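Local coordinates for protein eukaryotic peptide chain release factor GTP-binding subunit (Schizosaccharomyces pombe, PDB 1R5B) that is the GTP-binding subunit of a eukaryotic translation release factor, a P-loop protein of the elongation factor Tu family, at residues A[48-52]-A[172-176]; A[180-185]-A[263-267]; A[273-279]-A[348-354]; A[287-293]-A[333-339]; A[368-373]-A[455-460]. All coordinates share one frame; numbering follows the deposited sequence.

Contact 1 of 5, residues A[48-52]-A[172-176]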
# COMPACT_ATOMS: atom_id res chain seq x y z
N PHE A 48 6.10 2.05 16.23
CA PHE A 48 6.50 0.92 17.05
C PHE A 48 6.12 1.19 18.50
O PHE A 48 6.31 2.29 19.01
CB PHE A 48 8.01 0.69 16.94
CG PHE A 48 8.42 0.08 15.64
CD1 PHE A 48 8.45 0.83 14.49
CD2 PHE A 48 8.76 -1.26 15.56
CE1 PHE A 48 8.82 0.27 13.29
CE2 PHE A 48 9.13 -1.82 14.36
CZ PHE A 48 9.16 -1.06 13.22
N ILE A 49 5.56 0.16 19.14
CA ILE A 49 5.05 0.25 20.51
C ILE A 49 5.62 -0.90 21.35
O ILE A 49 5.84 -1.99 20.85
CB ILE A 49 3.51 0.16 20.49
CG1 ILE A 49 2.93 1.29 19.64
CG2 ILE A 49 2.94 0.23 21.91
CD1 ILE A 49 1.42 1.30 19.58
N GLY A 50 5.84 -0.64 22.63
CA GLY A 50 6.39 -1.65 23.52
C GLY A 50 7.23 -1.05 24.62
O GLY A 50 7.36 0.17 24.71
N HIS A 51 7.77 -1.91 25.47
CA HIS A 51 8.63 -1.47 26.56
C HIS A 51 10.02 -1.13 26.02
O HIS A 51 10.47 -1.71 25.04
CB HIS A 51 8.72 -2.56 27.64
CG HIS A 51 9.18 -2.07 28.97
ND1 HIS A 51 10.46 -1.61 29.19
CD2 HIS A 51 8.54 -1.99 30.16
CE1 HIS A 51 10.59 -1.25 30.46
NE2 HIS A 51 9.44 -1.47 31.07
N VAL A 52 10.69 -0.18 26.67
CA VAL A 52 12.05 0.21 26.28
C VAL A 52 12.99 -0.98 26.26
O VAL A 52 13.88 -1.06 25.41
CB VAL A 52 12.69 1.25 27.25
CG1 VAL A 52 13.71 2.13 26.48
CG2 VAL A 52 11.65 2.12 27.97
N HIS A 172 -0.02 -0.78 26.46
CA HIS A 172 0.50 -0.79 25.11
C HIS A 172 -0.54 -1.21 24.08
O HIS A 172 -0.59 -0.63 22.99
CB HIS A 172 1.73 -1.70 25.01
CG HIS A 172 2.93 -1.13 25.70
ND1 HIS A 172 4.10 -1.84 25.87
CD2 HIS A 172 3.13 0.07 26.28
CE1 HIS A 172 4.97 -1.10 26.51
NE2 HIS A 172 4.41 0.07 26.78
N ALA A 173 -1.36 -2.20 24.41
CA ALA A 173 -2.42 -2.62 23.51
C ALA A 173 -3.51 -1.54 23.43
O ALA A 173 -4.03 -1.26 22.35
CB ALA A 173 -3.01 -3.94 23.94
N VAL A 174 -3.84 -0.94 24.56
CA VAL A 174 -4.77 0.19 24.57
C VAL A 174 -4.22 1.35 23.71
O VAL A 174 -4.97 2.04 23.01
CB VAL A 174 -5.05 0.67 25.99
CG1 VAL A 174 -5.76 2.03 26.00
CG2 VAL A 174 -5.88 -0.38 26.74
N LEU A 175 -2.90 1.54 23.74
CA LEU A 175 -2.27 2.58 22.95
C LEU A 175 -2.42 2.29 21.46
O LEU A 175 -2.73 3.18 20.69
CB LEU A 175 -0.79 2.72 23.32
CG LEU A 175 -0.05 3.92 22.73
CD1 LEU A 175 -0.68 5.23 23.16
CD2 LEU A 175 1.42 3.87 23.15
N ALA A 176 -2.22 1.04 21.05
CA ALA A 176 -2.35 0.68 19.65
C ALA A 176 -3.78 0.93 19.14
O ALA A 176 -3.97 1.42 18.03
CB ALA A 176 -1.97 -0.76 19.43
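Ile49 places CG1 opposite its carbonyl carbon and beside the backbone N (chi1 -58°), which sets CG2 anti to the backbone N; with CD1 extended (chi2 -179°), the two methyls reach helix 169-178 at separate points. One of them, CG2, rests 3.8 Å from CB of His172 and 4.1 Å from CD2 of Leu175. The other, CD1, lies 3.8 Å from CA of Ala176, where the small alanine lets the isoleucine come close to the helix backbone. His172 also turns CG away from its carbonyl carbon. The side chain slides past that of Ile49 in the opposite direction and carries the imidazole to the backbone of Gly50. Gly50 N sits above one face of this ring, 3.8 Å from its plane and offset toward the rim. The fit of the ring against the rest of Gly50 is too tight in the model to be trusted in detail. Helix and strand run nearly antiparallel, at 155°, with axes 8.4 Å apart, the arrangement of an alpha/beta nucleotide-binding domain in which helices cover a largely parallel sheet. Ile49 belongs to that sheet through backbone bonds to Val149 and Val151 of the adjoining strand, and its branched side chain suits a buried strand position facing a helix. Gly50 begins a sequence that fits the P-loop (Walker A) pattern, and its backbone angles would press any side chain against the preceding carbonyl O. His51 turns its polar end to another partner, ND1 accepting from Asp53 N, while a weak bond joins His172 NE2 to Gln168 OE1.

Contact 2 of 5, residues A[180-185]-A[263-267]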
# COMPACT_ATOMS: atom_id res chain seq x y z
N GLY A 180 -5.51 3.88 16.24
CA GLY A 180 -6.27 3.48 15.08
C GLY A 180 -5.76 2.20 14.46
O GLY A 180 -6.16 1.85 13.37
N ILE A 181 -4.90 1.48 15.19
CA ILE A 181 -4.33 0.22 14.70
C ILE A 181 -5.30 -0.90 14.94
O ILE A 181 -5.41 -1.40 16.06
CB ILE A 181 -2.98 -0.14 15.41
CG1 ILE A 181 -2.00 1.02 15.31
CG2 ILE A 181 -2.39 -1.41 14.79
CD1 ILE A 181 -1.85 1.55 13.89
N ASN A 182 -6.01 -1.27 13.89
CA ASN A 182 -6.99 -2.34 13.93
C ASN A 182 -6.43 -3.65 13.39
O ASN A 182 -7.06 -4.70 13.51
CB ASN A 182 -8.24 -1.93 13.14
CG ASN A 182 -8.95 -0.75 13.77
OD1 ASN A 182 -9.45 0.13 13.08
ND2 ASN A 182 -8.99 -0.73 15.09
N HIS A 183 -5.26 -3.59 12.80
CA HIS A 183 -4.55 -4.79 12.40
C HIS A 183 -3.15 -4.67 12.98
O HIS A 183 -2.31 -3.95 12.46
CB HIS A 183 -4.52 -4.90 10.88
CG HIS A 183 -3.80 -6.10 10.38
ND1 HIS A 183 -2.43 -6.17 10.32
CD2 HIS A 183 -4.25 -7.28 9.90
CE1 HIS A 183 -2.07 -7.34 9.82
NE2 HIS A 183 -3.16 -8.03 9.56
N LEU A 184 -2.93 -5.35 14.09
CA LEU A 184 -1.72 -5.19 14.86
C LEU A 184 -0.69 -6.20 14.40
O LEU A 184 -0.98 -7.39 14.32
CB LEU A 184 -2.06 -5.40 16.33
CG LEU A 184 -1.01 -5.05 17.37
CD1 LEU A 184 -0.66 -3.59 17.27
CD2 LEU A 184 -1.56 -5.35 18.74
N VAL A 185 0.50 -5.73 14.09
CA VAL A 185 1.66 -6.60 13.90
C VAL A 185 2.38 -6.73 15.25
O VAL A 185 2.78 -5.73 15.84
CB VAL A 185 2.62 -6.03 12.85
CG1 VAL A 185 3.81 -6.94 12.68
CG2 VAL A 185 1.90 -5.85 11.51
N MET A 263 2.18 -6.30 2.85
CA MET A 263 1.04 -6.00 3.73
C MET A 263 -0.00 -5.16 3.02
O MET A 263 0.28 -4.14 2.44
CB MET A 263 1.52 -5.09 4.87
CG MET A 263 1.42 -5.66 6.17
SD MET A 263 1.86 -4.46 7.38
CE MET A 263 0.32 -4.56 8.26
N THR A 264 -1.23 -5.53 3.21
CA THR A 264 -2.32 -4.93 2.51
C THR A 264 -3.14 -3.98 3.42
O THR A 264 -3.66 -2.97 2.96
CB THR A 264 -3.11 -6.08 1.94
OG1 THR A 264 -3.44 -5.81 0.59
CG2 THR A 264 -4.38 -6.30 2.64
N HIS A 265 -3.20 -4.29 4.71
CA HIS A 265 -3.97 -3.47 5.64
C HIS A 265 -3.15 -2.28 6.12
O HIS A 265 -2.42 -2.40 7.07
CB HIS A 265 -4.41 -4.33 6.82
CG HIS A 265 -5.49 -3.74 7.65
ND1 HIS A 265 -5.31 -2.60 8.42
CD2 HIS A 265 -6.76 -4.14 7.87
CE1 HIS A 265 -6.43 -2.34 9.07
NE2 HIS A 265 -7.32 -3.25 8.75
N LEU A 266 -3.26 -1.14 5.42
CA LEU A 266 -2.68 0.13 5.86
C LEU A 266 -3.83 1.07 6.29
O LEU A 266 -4.69 1.42 5.48
CB LEU A 266 -1.87 0.76 4.73
CG LEU A 266 -0.78 -0.07 4.03
CD1 LEU A 266 -0.01 0.76 3.05
CD2 LEU A 266 0.16 -0.66 4.98
N GLU A 267 -3.84 1.48 7.55
CA GLU A 267 -5.00 2.18 8.12
C GLU A 267 -5.47 3.41 7.36
O GLU A 267 -6.66 3.56 7.20
CB GLU A 267 -4.75 2.59 9.56
CG GLU A 267 -4.51 1.45 10.53
CD GLU A 267 -5.68 0.47 10.65
OE1 GLU A 267 -6.83 0.81 10.30
OE2 GLU A 267 -5.40 -0.65 11.10
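Glu267 OE2 takes the backbone N-H of Asn182 at 2.9 Å, with an N-H...O angle of 155°, and more weakly that of His183, whose N is 3.4 Å from the same oxygen. OE2 is crowded in the model, so its place is less sure. The carboxylate thus reaches two successive amides with one oxygen, its chain bent at chi2 (-61°) to bring it back across the chain after Gly180. Beside it, His183 CB stands over the centre of the His265 ring, 3.5 Å from the centroid, a CH-pi contact. The two imidazoles are nearly parallel but slid apart, so they barely overlap. Farther along, Met263, bent at chi3, meets Val185 tip to tip, CE to CG2 3.8 Å; the same CE lies 3.8 Å from His183 ND1, a buried nitrogen without a partner in the model. Backbone motifs position these groups. Helix 169-178 ends in a Schellman motif with Gly180 as the C-prime residue, Ile181 N returning to Ala176 O and Gly180 N to Arg177 O; glycine suits that place because its phi is positive. Glu267 opens helix 267-270, after the N-cap Leu266, a place where an acidic side chain may be favoured by the helix dipole. Outside this shell, Tyr259 of helix 256-262 touches His183 and Val185, and backbone bonds from Val185 to Gly148 and Leu150 tie strand 184-189 into the nucleotide-binding domain's sheet.

Contact 3 of 5, residues A[273-279]-A[348-354]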
# COMPACT_ATOMS: atom_id res chain seq x y z
N PRO A 273 -11.88 6.91 1.42
CA PRO A 273 -13.07 6.58 0.62
C PRO A 273 -12.84 5.37 -0.28
O PRO A 273 -11.76 5.22 -0.82
CB PRO A 273 -13.28 7.83 -0.25
CG PRO A 273 -12.55 8.94 0.47
CD PRO A 273 -11.40 8.29 1.19
N PHE A 274 -13.85 4.52 -0.42
CA PHE A 274 -13.78 3.33 -1.28
C PHE A 274 -13.46 3.73 -2.72
O PHE A 274 -14.05 4.69 -3.25
CB PHE A 274 -15.11 2.58 -1.19
CG PHE A 274 -15.21 1.33 -2.06
CD1 PHE A 274 -14.42 0.22 -1.80
CD2 PHE A 274 -16.13 1.26 -3.09
CE1 PHE A 274 -14.53 -0.94 -2.58
CE2 PHE A 274 -16.25 0.09 -3.87
CZ PHE A 274 -15.44 -1.00 -3.62
N ILE A 275 -12.52 3.02 -3.33
CA ILE A 275 -12.19 3.16 -4.74
C ILE A 275 -11.87 1.78 -5.31
O ILE A 275 -11.02 1.09 -4.79
CB ILE A 275 -10.96 4.05 -4.92
CG1 ILE A 275 -11.22 5.45 -4.31
CG2 ILE A 275 -10.60 4.14 -6.41
CD1 ILE A 275 -10.01 6.36 -4.29
N MET A 276 -12.56 1.38 -6.38
CA MET A 276 -12.32 0.10 -7.06
C MET A 276 -12.59 0.26 -8.54
O MET A 276 -13.75 0.27 -8.95
CB MET A 276 -13.20 -1.04 -6.52
CG MET A 276 -12.92 -2.39 -7.20
SD MET A 276 -14.15 -3.68 -7.05
CE MET A 276 -15.11 -3.33 -8.31
N PRO A 277 -11.54 0.40 -9.35
CA PRO A 277 -11.69 0.34 -10.81
C PRO A 277 -12.29 -0.99 -11.25
O PRO A 277 -11.94 -2.03 -10.70
CB PRO A 277 -10.25 0.48 -11.32
CG PRO A 277 -9.49 1.11 -10.18
CD PRO A 277 -10.15 0.63 -8.94
N ILE A 278 -13.19 -0.95 -12.22
CA ILE A 278 -13.89 -2.15 -12.69
C ILE A 278 -13.06 -2.82 -13.75
O ILE A 278 -12.86 -2.26 -14.81
CB ILE A 278 -15.27 -1.77 -13.25
CG1 ILE A 278 -16.13 -1.15 -12.14
CG2 ILE A 278 -15.94 -2.98 -13.87
CD1 ILE A 278 -17.45 -0.55 -12.63
N ALA A 279 -12.54 -4.01 -13.46
CA ALA A 279 -11.79 -4.79 -14.44
C ALA A 279 -12.69 -5.64 -15.33
O ALA A 279 -12.37 -5.85 -16.49
CB ALA A 279 -10.76 -5.66 -13.75
N THR A 348 -16.20 -1.12 -18.15
CA THR A 348 -14.90 -1.27 -17.51
C THR A 348 -14.13 0.04 -17.64
O THR A 348 -14.25 0.74 -18.64
CB THR A 348 -14.09 -2.45 -18.10
OG1 THR A 348 -13.71 -2.15 -19.45
CG2 THR A 348 -14.95 -3.71 -18.22
N GLY A 349 -13.37 0.38 -16.62
CA GLY A 349 -12.62 1.62 -16.61
C GLY A 349 -13.31 2.63 -15.72
O GLY A 349 -12.67 3.55 -15.22
N TYR A 350 -14.62 2.45 -15.55
CA TYR A 350 -15.39 3.22 -14.59
C TYR A 350 -15.04 2.69 -13.21
O TYR A 350 -14.47 1.61 -13.08
CB TYR A 350 -16.89 3.07 -14.85
CG TYR A 350 -17.40 3.81 -16.09
CD1 TYR A 350 -18.76 3.83 -16.37
CD2 TYR A 350 -16.54 4.50 -16.95
CE1 TYR A 350 -19.26 4.50 -17.48
CE2 TYR A 350 -17.04 5.19 -18.07
CZ TYR A 350 -18.40 5.17 -18.33
OH TYR A 350 -18.93 5.84 -19.42
N VAL A 351 -15.36 3.45 -12.19
CA VAL A 351 -14.82 3.16 -10.87
C VAL A 351 -15.92 3.17 -9.83
O VAL A 351 -16.66 4.15 -9.73
CB VAL A 351 -13.72 4.17 -10.50
CG1 VAL A 351 -13.22 3.92 -9.08
CG2 VAL A 351 -12.57 4.09 -11.49
N LEU A 352 -16.02 2.09 -9.07
CA LEU A 352 -16.91 2.06 -7.93
C LEU A 352 -16.27 2.88 -6.85
O LEU A 352 -15.06 2.81 -6.65
CB LEU A 352 -17.16 0.63 -7.44
CG LEU A 352 -17.68 -0.33 -8.51
CD1 LEU A 352 -18.03 -1.66 -7.89
CD2 LEU A 352 -18.88 0.25 -9.26
N THR A 353 -17.07 3.67 -6.17
CA THR A 353 -16.53 4.53 -5.14
C THR A 353 -17.57 4.96 -4.11
O THR A 353 -18.76 4.64 -4.21
CB THR A 353 -15.86 5.74 -5.79
OG1 THR A 353 -15.14 6.47 -4.80
CG2 THR A 353 -16.87 6.72 -6.33
N SER A 354 -17.07 5.63 -3.09
CA SER A 354 -17.89 6.19 -2.03
C SER A 354 -18.89 7.19 -2.56
O SER A 354 -18.56 8.01 -3.40
CB SER A 354 -16.98 6.91 -1.04
OG SER A 354 -17.72 7.47 0.03
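Ile275, Met276 and Pro277 pair with Thr353, Leu352 and Val351 as antiparallel strands of the beta-barrel domain that follows the nucleotide-binding domain in this family. Among the backbone bonds, Met276 and Leu352 form the hydrogen-bonded pair, each N reaching the other's O at 2.9 Å, and Ile278 N continues the pattern to Tyr350 O. Pro277 falls in a non-hydrogen-bonded pair, so its missing N-H costs this edge nothing. The apolar contacts divide by face. Met276 and Leu352 lie side by side, and the bend of Met276 at chi3 brings its CE within 3.4 Å of Leu352 CD1. Ile278 crosses Leu352 at about a right angle, CD1 to CD2 3.7 Å, and Leu337 of strand 334-340 packs on both Met276 and Leu352. On the other face, Ile275 CG2 meets Val351 CG1 at 3.7 Å, and Met445 of helix 443-446 covers Ile275, Pro277 and Val351. The polar side-chain contact belongs to Thr353, whose OG1 stands anti to its own N (chi1 -170°) and also bonds to Val359 N. It donates to Phe274 O at 2.6 Å, almost along the C=O axis, while Ser354 N reaches the same oxygen at 3.2 Å, tilted 29° out of the carbonyl plane.

Contact 4 of 5, residues A[287-293]-A[333-339]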
# COMPACT_ATOMS: atom_id res chain seq x y z
N THR A 287 -25.90 -8.63 -12.10
CA THR A 287 -24.67 -8.10 -12.69
C THR A 287 -23.50 -8.24 -11.72
O THR A 287 -23.67 -8.10 -10.51
CB THR A 287 -24.89 -6.62 -13.10
OG1 THR A 287 -25.81 -6.55 -14.19
CG2 THR A 287 -23.61 -6.00 -13.67
N ILE A 288 -22.31 -8.51 -12.26
CA ILE A 288 -21.11 -8.71 -11.47
C ILE A 288 -20.03 -7.74 -11.92
O ILE A 288 -19.77 -7.61 -13.12
CB ILE A 288 -20.58 -10.16 -11.60
CG1 ILE A 288 -21.65 -11.19 -11.19
CG2 ILE A 288 -19.31 -10.35 -10.78
CD1 ILE A 288 -22.14 -11.04 -9.75
N LEU A 289 -19.39 -7.07 -10.96
CA LEU A 289 -18.30 -6.15 -11.26
C LEU A 289 -17.05 -6.61 -10.50
O LEU A 289 -17.04 -6.62 -9.27
CB LEU A 289 -18.68 -4.73 -10.85
CG LEU A 289 -19.95 -4.17 -11.51
CD1 LEU A 289 -20.25 -2.79 -10.98
CD2 LEU A 289 -19.81 -4.15 -13.03
N GLU A 290 -16.02 -6.99 -11.25
CA GLU A 290 -14.78 -7.49 -10.68
C GLU A 290 -13.72 -6.40 -10.73
O GLU A 290 -13.69 -5.60 -11.65
CB GLU A 290 -14.30 -8.76 -11.41
CG GLU A 290 -12.99 -8.66 -12.20
CD GLU A 290 -11.78 -9.21 -11.46
OE1 GLU A 290 -11.33 -10.33 -11.82
OE2 GLU A 290 -11.26 -8.52 -10.53
N GLY A 291 -12.85 -6.39 -9.72
CA GLY A 291 -11.76 -5.44 -9.65
C GLY A 291 -10.96 -5.54 -8.37
O GLY A 291 -11.28 -6.34 -7.48
N LYS A 292 -9.91 -4.74 -8.28
CA LYS A 292 -9.04 -4.69 -7.10
C LYS A 292 -9.36 -3.40 -6.36
O LYS A 292 -9.30 -2.33 -6.94
CB LYS A 292 -7.56 -4.71 -7.51
CG LYS A 292 -6.51 -4.88 -6.37
CD LYS A 292 -5.14 -4.27 -6.77
CE LYS A 292 -4.01 -4.67 -5.81
NZ LYS A 292 -2.72 -3.85 -5.91
N ILE A 293 -9.67 -3.50 -5.08
CA ILE A 293 -9.95 -2.32 -4.27
C ILE A 293 -8.66 -1.52 -4.08
O ILE A 293 -7.68 -2.06 -3.59
CB ILE A 293 -10.56 -2.71 -2.93
CG1 ILE A 293 -11.82 -3.53 -3.17
CG2 ILE A 293 -10.89 -1.46 -2.14
CD1 ILE A 293 -12.43 -4.12 -1.90
N ASP A 333 -7.57 -6.12 -1.91
CA ASP A 333 -8.31 -7.33 -2.21
C ASP A 333 -8.81 -7.29 -3.64
O ASP A 333 -9.22 -6.23 -4.13
CB ASP A 333 -9.51 -7.49 -1.28
CG ASP A 333 -9.11 -7.75 0.16
OD1 ASP A 333 -7.92 -7.99 0.43
OD2 ASP A 333 -9.94 -7.74 1.08
N GLN A 334 -8.77 -8.44 -4.30
CA GLN A 334 -9.43 -8.65 -5.58
C GLN A 334 -10.78 -9.26 -5.29
O GLN A 334 -10.88 -10.35 -4.74
CB GLN A 334 -8.60 -9.57 -6.49
CG GLN A 334 -8.36 -8.97 -7.91
CD GLN A 334 -6.94 -8.43 -8.09
OE1 GLN A 334 -6.03 -8.80 -7.35
NE2 GLN A 334 -6.76 -7.58 -9.09
N VAL A 335 -11.83 -8.55 -5.67
CA VAL A 335 -13.19 -8.95 -5.35
C VAL A 335 -14.08 -9.04 -6.58
O VAL A 335 -13.76 -8.51 -7.63
CB VAL A 335 -13.84 -7.97 -4.35
CG1 VAL A 335 -13.11 -8.04 -3.01
CG2 VAL A 335 -13.85 -6.53 -4.90
N ARG A 336 -15.19 -9.74 -6.40
CA ARG A 336 -16.25 -9.85 -7.40
C ARG A 336 -17.56 -9.48 -6.70
O ARG A 336 -17.96 -10.14 -5.73
CB ARG A 336 -16.32 -11.27 -7.96
CG ARG A 336 -15.10 -11.64 -8.78
CD ARG A 336 -14.47 -12.97 -8.39
NE ARG A 336 -13.18 -13.19 -9.06
CZ ARG A 336 -12.80 -14.32 -9.66
NH1 ARG A 336 -13.60 -15.38 -9.70
NH2 ARG A 336 -11.61 -14.40 -10.23
N LEU A 337 -18.19 -8.42 -7.18
CA LEU A 337 -19.31 -7.81 -6.51
C LEU A 337 -20.58 -7.96 -7.32
O LEU A 337 -20.67 -7.44 -8.43
CB LEU A 337 -19.03 -6.32 -6.33
CG LEU A 337 -17.69 -5.92 -5.71
CD1 LEU A 337 -17.67 -4.42 -5.54
CD2 LEU A 337 -17.46 -6.60 -4.36
N ARG A 338 -21.58 -8.66 -6.80
CA ARG A 338 -22.90 -8.57 -7.38
C ARG A 338 -23.50 -7.22 -7.01
O ARG A 338 -23.37 -6.78 -5.87
CB ARG A 338 -23.83 -9.69 -6.93
CG ARG A 338 -25.20 -9.63 -7.61
CD ARG A 338 -26.09 -10.84 -7.41
NE ARG A 338 -25.52 -12.04 -7.99
CZ ARG A 338 -24.79 -12.95 -7.34
NH1 ARG A 338 -24.51 -12.80 -6.06
NH2 ARG A 338 -24.34 -14.01 -7.99
N VAL A 339 -24.13 -6.57 -7.98
CA VAL A 339 -24.72 -5.25 -7.77
C VAL A 339 -26.16 -5.20 -8.26
O VAL A 339 -26.57 -5.98 -9.10
CB VAL A 339 -23.90 -4.12 -8.45
CG1 VAL A 339 -22.50 -4.08 -7.88
CG2 VAL A 339 -23.86 -4.28 -9.96
O HOH W 1 -8.56 -7.07 -11.27
O HOH W 2 -9.64 -11.56 -10.25
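Leu289 and Leu337, like Gly291 and Val335, exchange paired N-H...O bonds between antiparallel strands running at 157°, and Val339 N to Thr287 O and Ile293 N to Asp333 O extend the set. On the buried face, the side chains of Leu289 and Val339 cross at about a right angle, CD1 4.0 Å from CG2. Ile293 CG1 meets Val335 CG2 at 4.0 Å; branched apolar residues suit this face. The other face is mostly polar, with Ile288 among the charged residues. Glu290, bent at chi2 (99°), works through two waters: water 1 gives to its OE2 and accepts from Gln334 NE2 at 2.9 Å, while water 2 gives to OE1 at 2.6 Å and accepts weakly from Arg336 NH2. The acid and Arg336 stop short of a salt bridge; Arg336 pairs with Asp323. Ile288, with chi2 at -59°, swings CD1 over one face of the Arg338 guanidinium, 3.7 Å above its plane; Arg338 NH1 bonds to Tyr319 OH. In the sheet the pair sits between strands 275-283 and 311-319, with Leu289, Val335, Leu337 and Val339 on one face and the mostly polar row on the other, as in an antiparallel beta-barrel wall.

Contact 5 of 5, residues A[368-373]-A[455-460]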
# COMPACT_ATOMS: atom_id res chain seq x y z
N GLN A 368 3.60 13.79 -15.72
CA GLN A 368 4.97 13.44 -16.08
C GLN A 368 4.97 12.20 -16.96
O GLN A 368 4.26 11.25 -16.67
CB GLN A 368 5.80 13.12 -14.84
CG GLN A 368 6.14 14.31 -13.94
CD GLN A 368 7.29 14.00 -12.98
OE1 GLN A 368 7.40 14.62 -11.92
NE2 GLN A 368 8.13 13.04 -13.34
N ILE A 369 5.83 12.18 -17.99
CA ILE A 369 5.78 11.13 -19.01
C ILE A 369 7.17 10.73 -19.53
O ILE A 369 8.18 11.36 -19.22
CB ILE A 369 4.87 11.59 -20.19
CG1 ILE A 369 4.00 10.44 -20.72
CG2 ILE A 369 5.69 12.19 -21.33
CD1 ILE A 369 2.72 10.92 -21.42
N ALA A 370 7.19 9.68 -20.34
CA ALA A 370 8.44 9.14 -20.85
C ALA A 370 8.21 8.40 -22.16
O ALA A 370 7.62 7.32 -22.17
CB ALA A 370 9.07 8.21 -19.82
N ILE A 371 8.68 8.99 -23.26
CA ILE A 371 8.51 8.43 -24.60
C ILE A 371 9.42 7.22 -24.75
O ILE A 371 10.52 7.21 -24.19
CB ILE A 371 8.82 9.51 -25.66
CG1 ILE A 371 7.71 10.57 -25.67
CG2 ILE A 371 8.99 8.89 -27.06
CD1 ILE A 371 7.78 11.57 -24.52
N LEU A 372 8.98 6.22 -25.52
CA LEU A 372 9.61 4.89 -25.53
C LEU A 372 10.23 4.42 -26.88
O LEU A 372 11.27 3.77 -26.85
CB LEU A 372 8.63 3.82 -25.01
CG LEU A 372 8.78 3.42 -23.53
CD1 LEU A 372 7.49 2.81 -22.99
CD2 LEU A 372 9.95 2.47 -23.34
N GLU A 373 9.61 4.73 -28.03
CA GLU A 373 10.09 4.12 -29.29
C GLU A 373 9.90 4.85 -30.65
O GLU A 373 10.89 5.30 -31.24
CB GLU A 373 9.54 2.69 -29.42
CG GLU A 373 8.09 2.51 -28.99
CD GLU A 373 7.32 1.54 -29.88
OE1 GLU A 373 6.10 1.75 -30.05
OE2 GLU A 373 7.94 0.58 -30.41
N THR A 455 1.75 -1.08 -30.15
CA THR A 455 2.68 -1.66 -29.18
C THR A 455 3.43 -0.61 -28.34
O THR A 455 4.63 -0.40 -28.52
CB THR A 455 3.69 -2.61 -29.94
OG1 THR A 455 4.97 -2.63 -29.29
CG2 THR A 455 4.01 -2.10 -31.35
N THR A 456 2.70 0.05 -27.43
CA THR A 456 3.28 1.01 -26.47
C THR A 456 3.83 2.30 -27.11
O THR A 456 3.90 2.41 -28.33
CB THR A 456 4.34 0.31 -25.55
OG1 THR A 456 4.28 0.86 -24.23
CG2 THR A 456 5.81 0.58 -25.99
N VAL A 457 4.16 3.28 -26.27
CA VAL A 457 4.83 4.52 -26.71
C VAL A 457 5.26 5.45 -25.57
O VAL A 457 6.23 6.18 -25.72
CB VAL A 457 3.98 5.39 -27.69
CG1 VAL A 457 4.33 5.07 -29.17
CG2 VAL A 457 2.49 5.27 -27.42
N ALA A 458 4.55 5.45 -24.45
CA ALA A 458 5.00 6.22 -23.29
C ALA A 458 4.53 5.64 -21.96
O ALA A 458 3.82 4.64 -21.92
CB ALA A 458 4.58 7.68 -23.43
N VAL A 459 4.96 6.27 -20.87
CA VAL A 459 4.49 5.95 -19.52
C VAL A 459 4.52 7.21 -18.68
O VAL A 459 5.40 8.06 -18.85
CB VAL A 459 5.33 4.85 -18.82
CG1 VAL A 459 4.92 3.45 -19.29
CG2 VAL A 459 6.83 5.07 -19.01
N GLY A 460 3.58 7.33 -17.75
CA GLY A 460 3.45 8.54 -16.97
C GLY A 460 2.59 8.43 -15.74
O GLY A 460 1.84 7.47 -15.57
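The C-terminal domain, related in sequence to that of eEF1A, is built on an antiparallel sheet, and its strands 364-371 and 457-466 lie side by side in the middle of it. They meet here at 154°, where the first strand ends and the second begins. Val459 N bonds to Ala370 O at 3.1 Å, although the N-H...O angle of 137° shows it to be bent. Leu372 N reaches Val457 O at 2.8 Å from above the carbonyl plane, 38° out of it. With bonds bent or off the carbonyl plane, the pairing is loose at this end of the strands. In each of two side-chain contacts an alanine meets a branched residue: Ala370 CB touches Val459 CG2 at 3.9 Å, and Ile369 CG1 lies 3.9 Å from Ala458 CB. Ile369 also rests on Phe448 and Leu450 of strand 447-451, the next strand of the sheet, whose Leu450 also touches Val457 and Ala458; branched apolar residues suit this buried side. Beyond the strands, Leu372 places CB 3.4 Å from Val457 O and crosses Thr456 at about a right angle, its CD1 near the hydroxyl OG1 and the methyl CG2 of that residue. Glu373, its chain bent at chi2, curls back toward the loop before strand 457-466. Its OE1 ends 2.9 Å from Thr456 O and 3.0 Å from Thr455 O. Oxygens that all accept would be expected to repel one another, which could favour a protonated carboxyl or reflect uncertainty in how this partly exposed loop was modelled.

Contacts 1 and 2 are consecutive parts of the nucleotide-binding domain: helix 169-178 of contact 1 runs into the loop of contact 2, with Ala176 CB packing 3.8 Å from Leu184 CD1 and centres 14 Å apart. Contact 1 holds the start of the probable P-loop. Contacts 3 and 4 share one barrel, centres 9 Å apart; Ala279 N to Glu290 O at 2.7 Å links their strands, and Leu352 CD1 packs 3.6 Å from Leu337 CD1. Contact 4 comes within about 5 Å of contact 2 at the nearest atoms, where the two domains approach. Contact 5 stands in the C-terminal domain, its centre about 25 Å from that of contact 3 and 47 Å from that of contact 1.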